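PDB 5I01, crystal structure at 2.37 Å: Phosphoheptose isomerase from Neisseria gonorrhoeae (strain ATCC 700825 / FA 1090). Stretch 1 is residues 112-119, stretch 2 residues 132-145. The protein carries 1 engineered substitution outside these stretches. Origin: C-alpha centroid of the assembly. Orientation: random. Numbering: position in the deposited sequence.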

ATOM      1  N   GLY A 112       9.171 -13.452  11.181  1.00 35.24           N
ATOM      2  CA  GLY A 112      10.556 -13.532  11.655  1.00 36.51           C
ATOM      3  C   GLY A 112      11.003 -14.926  12.043  1.00 37.10           C
ATOM      4  O   GLY A 112      10.200 -15.752  12.483  1.00 38.28           O
ATOM      5  N   ARG A 113      12.282 -15.203  11.836  1.00 38.30           N
ATOM      6  CA  ARG A 113      12.897 -16.441  12.316  1.00 40.91           C
ATOM      7  C   ARG A 113      14.248 -16.079  12.916  1.00 39.56           C
ATOM      8  O   ARG A 113      14.698 -14.945  12.796  1.00 40.00           O
ATOM      9  N   ALA A 114      14.881 -17.044  13.575  1.00 39.67           N
ATOM     10  CA  ALA A 114      16.212 -16.851  14.155  1.00 37.81           C
ATOM     11  C   ALA A 114      17.215 -16.552  13.051  1.00 36.87           C
ATOM     12  O   ALA A 114      17.179 -17.189  11.988  1.00 37.13           O
ATOM     13  N   GLY A 115      18.081 -15.567  13.296  1.00 36.25           N
ATOM     14  CA  GLY A 115      19.077 -15.125  12.311  1.00 35.17           C
ATOM     15  C   GLY A 115      18.649 -14.013  11.355  1.00 35.21           C
ATOM     16  O   GLY A 115      19.516 -13.417  10.719  1.00 37.30           O
ATOM     17  N   ASP A 116      17.339 -13.737  11.234  1.00 33.08           N
ATOM     18  CA  ASP A 116      16.825 -12.642  10.392  1.00 32.82           C
ATOM     19  C   ASP A 116      17.213 -11.289  10.982  1.00 32.63           C
ATOM     20  O   ASP A 116      17.768 -11.211  12.081  1.00 35.63           O
ATOM     21  N   VAL A 117      16.929 -10.223  10.245  1.00 30.44           N
ATOM     22  CA  VAL A 117      17.315  -8.884  10.649  1.00 29.99           C
ATOM     23  C   VAL A 117      16.121  -7.940  10.570  1.00 29.07           C
ATOM     24  O   VAL A 117      15.432  -7.905   9.563  1.00 29.39           O
ATOM     25  N   LEU A 118      15.879  -7.215  11.660  1.00 28.09           N
ATOM     26  CA  LEU A 118      14.918  -6.145  11.701  1.00 28.04           C
ATOM     27  C   LEU A 118      15.661  -4.833  11.573  1.00 28.62           C
ATOM     28  O   LEU A 118      16.577  -4.549  12.359  1.00 27.46           O
ATOM     29  N   VAL A 119      15.247  -4.033  10.592  1.00 28.66           N
ATOM     30  CA  VAL A 119      15.693  -2.664  10.450  1.00 27.97           C
ATOM     31  C   VAL A 119      14.565  -1.789  10.929  1.00 28.02           C
ATOM     32  O   VAL A 119      13.578  -1.631  10.232  1.00 29.69           O
ATOM     33  N   GLU A 132       8.172  -1.858  20.325  1.00 36.38           N
ATOM     34  CA  GLU A 132       7.540  -3.179  20.475  1.00 38.24           C
ATOM     35  C   GLU A 132       8.065  -4.188  19.437  1.00 37.50           C
ATOM     36  O   GLU A 132       8.217  -5.378  19.752  1.00 36.07           O
ATOM     37  N   ALA A 133       8.356  -3.709  18.222  1.00 36.36           N
ATOM     38  CA  ALA A 133       8.979  -4.542  17.176  1.00 36.27           C
ATOM     39  C   ALA A 133      10.384  -5.037  17.551  1.00 36.68           C
ATOM     40  O   ALA A 133      10.735  -6.172  17.245  1.00 35.36           O
ATOM     41  N   VAL A 134      11.178  -4.179  18.198  1.00 37.89           N
ATOM     42  CA  VAL A 134      12.512  -4.551  18.697  1.00 38.07           C
ATOM     43  C   VAL A 134      12.429  -5.687  19.736  1.00 39.24           C
ATOM     44  O   VAL A 134      13.199  -6.662  19.673  1.00 37.66           O
ATOM     45  N   LYS A 135      11.494  -5.567  20.679  1.00 40.32           N
ATOM     46  CA  LYS A 135      11.247  -6.649  21.640  1.00 40.25           C
ATOM     47  C   LYS A 135      10.977  -7.973  20.926  1.00 37.85           C
ATOM     48  O   LYS A 135      11.664  -8.967  21.181  1.00 39.58           O
ATOM     49  N   ALA A 136      10.012  -7.974  20.008  1.00 34.83           N
ATOM     50  CA  ALA A 136       9.642  -9.195  19.288  1.00 33.29           C
ATOM     51  C   ALA A 136      10.805  -9.796  18.512  1.00 32.31           C
ATOM     52  O   ALA A 136      10.942 -11.016  18.467  1.00 33.46           O
ATOM     53  N   ALA A 137      11.625  -8.935  17.905  1.00 31.21           N
ATOM     54  CA  ALA A 137      12.831  -9.364  17.207  1.00 30.88           C
ATOM     55  C   ALA A 137      13.836 -10.002  18.175  1.00 32.47           C
ATOM     56  O   ALA A 137      14.461 -11.025  17.849  1.00 31.41           O
ATOM     57  N   HIS A 138      13.992  -9.409  19.361  1.00 32.94           N
ATOM     58  CA  HIS A 138      14.878  -9.998  20.367  1.00 35.10           C
ATOM     59  C   HIS A 138      14.358 -11.362  20.830  1.00 37.90           C
ATOM     60  O   HIS A 138      15.113 -12.334  20.806  1.00 40.16           O
ATOM     61  N   GLU A 139      13.074 -11.441  21.182  1.00 40.72           N
ATOM     62  CA  GLU A 139      12.424 -12.719  21.548  1.00 43.11           C
ATOM     63  C   GLU A 139      12.536 -13.808  20.461  1.00 40.98           C
ATOM     64  O   GLU A 139      12.611 -14.991  20.795  1.00 39.09           O
ATOM     65  N   ARG A 140      12.581 -13.412  19.183  1.00 38.65           N
ATOM     66  CA  ARG A 140      12.835 -14.363  18.084  1.00 39.35           C
ATOM     67  C   ARG A 140      14.297 -14.647  17.751  1.00 37.75           C
ATOM     68  O   ARG A 140      14.556 -15.340  16.768  1.00 36.42           O
ATOM     69  N   ASP A 141      15.239 -14.133  18.543  1.00 38.33           N
ATOM     70  CA  ASP A 141      16.681 -14.279  18.267  1.00 38.45           C
ATOM     71  C   ASP A 141      17.105 -13.727  16.890  1.00 37.30           C
ATOM     72  O   ASP A 141      17.887 -14.353  16.147  1.00 35.45           O
ATOM     73  N   MET A 142      16.559 -12.551  16.574  1.00 37.06           N
ATOM     74  CA  MET A 142      16.927 -11.777  15.393  1.00 37.61           C
ATOM     75  C   MET A 142      17.819 -10.624  15.841  1.00 37.91           C
ATOM     76  O   MET A 142      17.668 -10.113  16.950  1.00 39.16           O
ATOM     77  N   HIS A 143      18.720 -10.195  14.963  1.00 39.25           N
ATOM     78  CA  HIS A 143      19.565  -9.026  15.222  1.00 39.14           C
ATOM     79  C   HIS A 143      18.851  -7.777  14.721  1.00 38.86           C
ATOM     80  O   HIS A 143      17.989  -7.866  13.849  1.00 38.73           O
ATOM     81  N   VAL A 144      19.197  -6.620  15.278  1.00 37.58           N
ATOM     82  CA  VAL A 144      18.481  -5.371  14.988  1.00 37.44           C
ATOM     83  C   VAL A 144      19.443  -4.323  14.440  1.00 37.03           C
ATOM     84  O   VAL A 144      20.587  -4.234  14.884  1.00 40.46           O
ATOM     85  N   ILE A 145      18.979  -3.564  13.443  1.00 34.93           N
ATOM     86  CA  ILE A 145      19.681  -2.382  12.954  1.00 33.18           C
ATOM     87  C   ILE A 145      18.721  -1.215  13.121  1.00 33.06           C
ATOM     88  O   ILE A 145      17.688  -1.152  12.454  1.00 32.92           O
TER

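Two parallel strands, 117-119 and 143-145, lie side by side, while helix 132-139 runs nearly antiparallel to the first strand and covers the sheet face that carries Leu118 and Val144. Leu118 is the main bump on that face. With chi1 t and chi2 p, it pushes CD2 into a shallow hollow on the helix floored by two alanines: Leu118 CD2 lies 3.9 Å from Ala133 CB, 3.7 Å from Ala137 CB and 3.3 Å from Ala133 O. The small methyls let the leucine reach the helix backbone. Its flank is filled by Met142 (m, t, p), whose bent tail brings CE to 4.1 Å from Leu118 CB and 3.8 Å from Asp116 CB; Val144 (t) adds a looser touch, CG2 to Leu118 CB at 4.5 Å. The thioether also occupies the space beside Gly112, with Met142 SD 4.0 Å from Gly112 CA; a CB there would point at the sulfur and clash at 2.8 Å. On the other sheet face, Ile145 (m, t) extends CD1 to within 3.8 Å of Val117 CG1, and its CB sits 4.2 Å from Val119 CG2; both valines are t. Backbone bonds hold this register: Leu118 N donates to His143 O (3.1 Å), and Ile145 N to Leu118 O (2.8 Å). Before the strands, a type II turn from Arg113 to Asp116 places Gly115 N 3.1 Å from Asp141 O in a nearly straight hydrogen bond. Asp116 (m) braces the turn, accepting at OD2 from Arg113 N at 2.8 Å. At the margin, Arg140 points its CA-to-CB bond toward stretch 1, and its NH1 donates to Gly112 O at 3.3 Å. Arg113 NH1 donates to the same Gly112 O at 3.2 Å, so this carbonyl lies between two like charges, Arg113 NH1 and Arg140 NH1, 4.6 Å apart.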

ATOM      1  CB  ARG A 113      13.069 -17.461  11.189  1.00 43.03           C
ATOM      2  CG  ARG A 113      11.795 -17.848  10.446  1.00 47.08           C
ATOM      3  CD  ARG A 113      10.914 -18.817  11.227  1.00 51.53           C
ATOM      4  NE  ARG A 113       9.819 -19.341  10.392  1.00 54.88           N
ATOM      5  CZ  ARG A 113       8.568 -18.853  10.321  1.00 56.02           C
ATOM      6  NH1 ARG A 113       8.164 -17.805  11.046  1.00 54.63           N
ATOM      7  NH2 ARG A 113       7.693 -19.441   9.505  1.00 57.21           N
ATOM      8  CB  ALA A 114      16.640 -18.091  14.924  1.00 37.48           C
ATOM      9  CB  ASP A 116      15.293 -12.697  10.256  1.00 34.24           C
ATOM     10  CG  ASP A 116      14.802 -13.849   9.399  1.00 35.47           C
ATOM     11  OD1 ASP A 116      15.581 -14.382   8.580  1.00 37.17           O
ATOM     12  OD2 ASP A 116      13.609 -14.209   9.538  1.00 35.93           O
ATOM     13  CB  VAL A 117      18.494  -8.380   9.797  1.00 29.27           C
ATOM     14  CG1 VAL A 117      18.715  -6.887   9.969  1.00 29.70           C
ATOM     15  CG2 VAL A 117      19.749  -9.148  10.174  1.00 30.30           C
ATOM     16  CB  LEU A 118      14.146  -6.157  13.016  1.00 29.61           C
ATOM     17  CG  LEU A 118      13.132  -5.025  13.264  1.00 29.58           C
ATOM     18  CD1 LEU A 118      12.048  -5.036  12.205  1.00 30.79           C
ATOM     19  CD2 LEU A 118      12.506  -5.119  14.644  1.00 29.76           C
ATOM     20  CB  VAL A 119      16.052  -2.325   8.994  1.00 28.13           C
ATOM     21  CG1 VAL A 119      16.417  -0.849   8.849  1.00 28.16           C
ATOM     22  CG2 VAL A 119      17.189  -3.223   8.513  1.00 28.95           C
ATOM     23  CB  GLU A 132       6.002  -3.082  20.440  1.00 41.22           C
ATOM     24  CG  GLU A 132       5.364  -2.693  21.772  1.00 43.71           C
ATOM     25  CD  GLU A 132       5.268  -3.861  22.762  1.00 48.36           C
ATOM     26  OE1 GLU A 132       4.573  -4.869  22.467  1.00 53.54           O
ATOM     27  OE2 GLU A 132       5.874  -3.777  23.853  1.00 48.15           O
ATOM     28  CB  ALA A 133       9.028  -3.798  15.849  1.00 36.24           C
ATOM     29  CB  VAL A 134      13.262  -3.322  19.273  1.00 38.86           C
ATOM     30  CG1 VAL A 134      14.542  -3.729  20.001  1.00 38.90           C
ATOM     31  CG2 VAL A 134      13.593  -2.337  18.156  1.00 39.47           C
ATOM     32  CB  LYS A 135      10.100  -6.303  22.599  1.00 41.97           C
ATOM     33  CG  LYS A 135      10.521  -5.356  23.713  1.00 45.65           C
ATOM     34  CD  LYS A 135       9.324  -4.690  24.385  1.00 49.01           C
ATOM     35  CE  LYS A 135       9.749  -3.657  25.420  1.00 49.75           C
ATOM     36  NZ  LYS A 135       8.689  -2.638  25.628  1.00 50.21           N
ATOM     37  CB  ALA A 136       8.481  -8.932  18.354  1.00 33.10           C
ATOM     38  CB  ALA A 137      13.470  -8.193  16.483  1.00 30.96           C
ATOM     39  CB  HIS A 138      15.136  -9.047  21.540  1.00 33.02           C
ATOM     40  CG  HIS A 138      16.131  -7.969  21.229  1.00 32.85           C
ATOM     41  ND1 HIS A 138      16.127  -6.743  21.861  1.00 32.13           N
ATOM     42  CD2 HIS A 138      17.157  -7.928  20.342  1.00 32.47           C
ATOM     43  CE1 HIS A 138      17.106  -5.997  21.383  1.00 31.85           C
ATOM     44  NE2 HIS A 138      17.749  -6.694  20.464  1.00 32.86           N
ATOM     45  CB  GLU A 139      10.952 -12.497  21.966  1.00 48.19           C
ATOM     46  CG  GLU A 139      10.809 -11.907  23.375  1.00 55.55           C
ATOM     47  CD  GLU A 139       9.515 -11.115  23.633  1.00 62.66           C
ATOM     48  OE1 GLU A 139       8.832 -10.685  22.669  1.00 65.79           O
ATOM     49  OE2 GLU A 139       9.188 -10.899  24.830  1.00 64.34           O
ATOM     50  CB  ARG A 140      12.146 -13.913  16.783  1.00 40.92           C
ATOM     51  CG  ARG A 140      10.690 -14.285  16.671  1.00 43.92           C
ATOM     52  CD  ARG A 140      10.427 -15.787  16.726  1.00 45.31           C
ATOM     53  NE  ARG A 140       9.046 -15.976  17.137  1.00 46.49           N
ATOM     54  CZ  ARG A 140       7.996 -15.865  16.335  1.00 48.09           C
ATOM     55  NH1 ARG A 140       8.149 -15.606  15.037  1.00 49.98           N
ATOM     56  NH2 ARG A 140       6.778 -16.031  16.833  1.00 51.20           N
ATOM     57  CB  ASP A 141      17.121 -15.740  18.464  1.00 39.58           C
ATOM     58  CG  ASP A 141      16.870 -16.232  19.875  1.00 41.67           C
ATOM     59  OD1 ASP A 141      17.443 -15.662  20.832  1.00 44.43           O
ATOM     60  OD2 ASP A 141      16.098 -17.190  20.033  1.00 45.00           O
ATOM     61  CB  MET A 142      15.686 -11.178  14.722  1.00 37.67           C
ATOM     62  CG  MET A 142      14.683 -12.163  14.149  1.00 36.89           C
ATOM     63  SD  MET A 142      13.103 -11.358  13.750  1.00 35.08           S
ATOM     64  CE  MET A 142      13.579 -10.183  12.498  1.00 35.20           C
ATOM     65  CB  HIS A 143      20.922  -9.194  14.555  1.00 40.76           C
ATOM     66  CG  HIS A 143      21.562 -10.519  14.831  1.00 44.01           C
ATOM     67  ND1 HIS A 143      21.777 -10.987  16.107  1.00 46.39           N
ATOM     68  CD2 HIS A 143      22.014 -11.484  13.996  1.00 47.13           C
ATOM     69  CE1 HIS A 143      22.342 -12.181  16.049  1.00 48.65           C
ATOM     70  NE2 HIS A 143      22.500 -12.504  14.778  1.00 48.09           N
ATOM     71  CB  VAL A 144      17.722  -4.846  16.235  1.00 37.57           C
ATOM     72  CG1 VAL A 144      17.010  -3.523  15.965  1.00 37.49           C
ATOM     73  CG2 VAL A 144      16.697  -5.876  16.677  1.00 38.72           C
ATOM     74  CB  ILE A 145      20.118  -2.519  11.480  1.00 33.59           C
ATOM     75  CG1 ILE A 145      21.114  -3.670  11.331  1.00 32.73           C
ATOM     76  CG2 ILE A 145      20.735  -1.214  10.958  1.00 34.00           C
ATOM     77  CD1 ILE A 145      21.326  -4.123   9.903  1.00 32.75           C
TER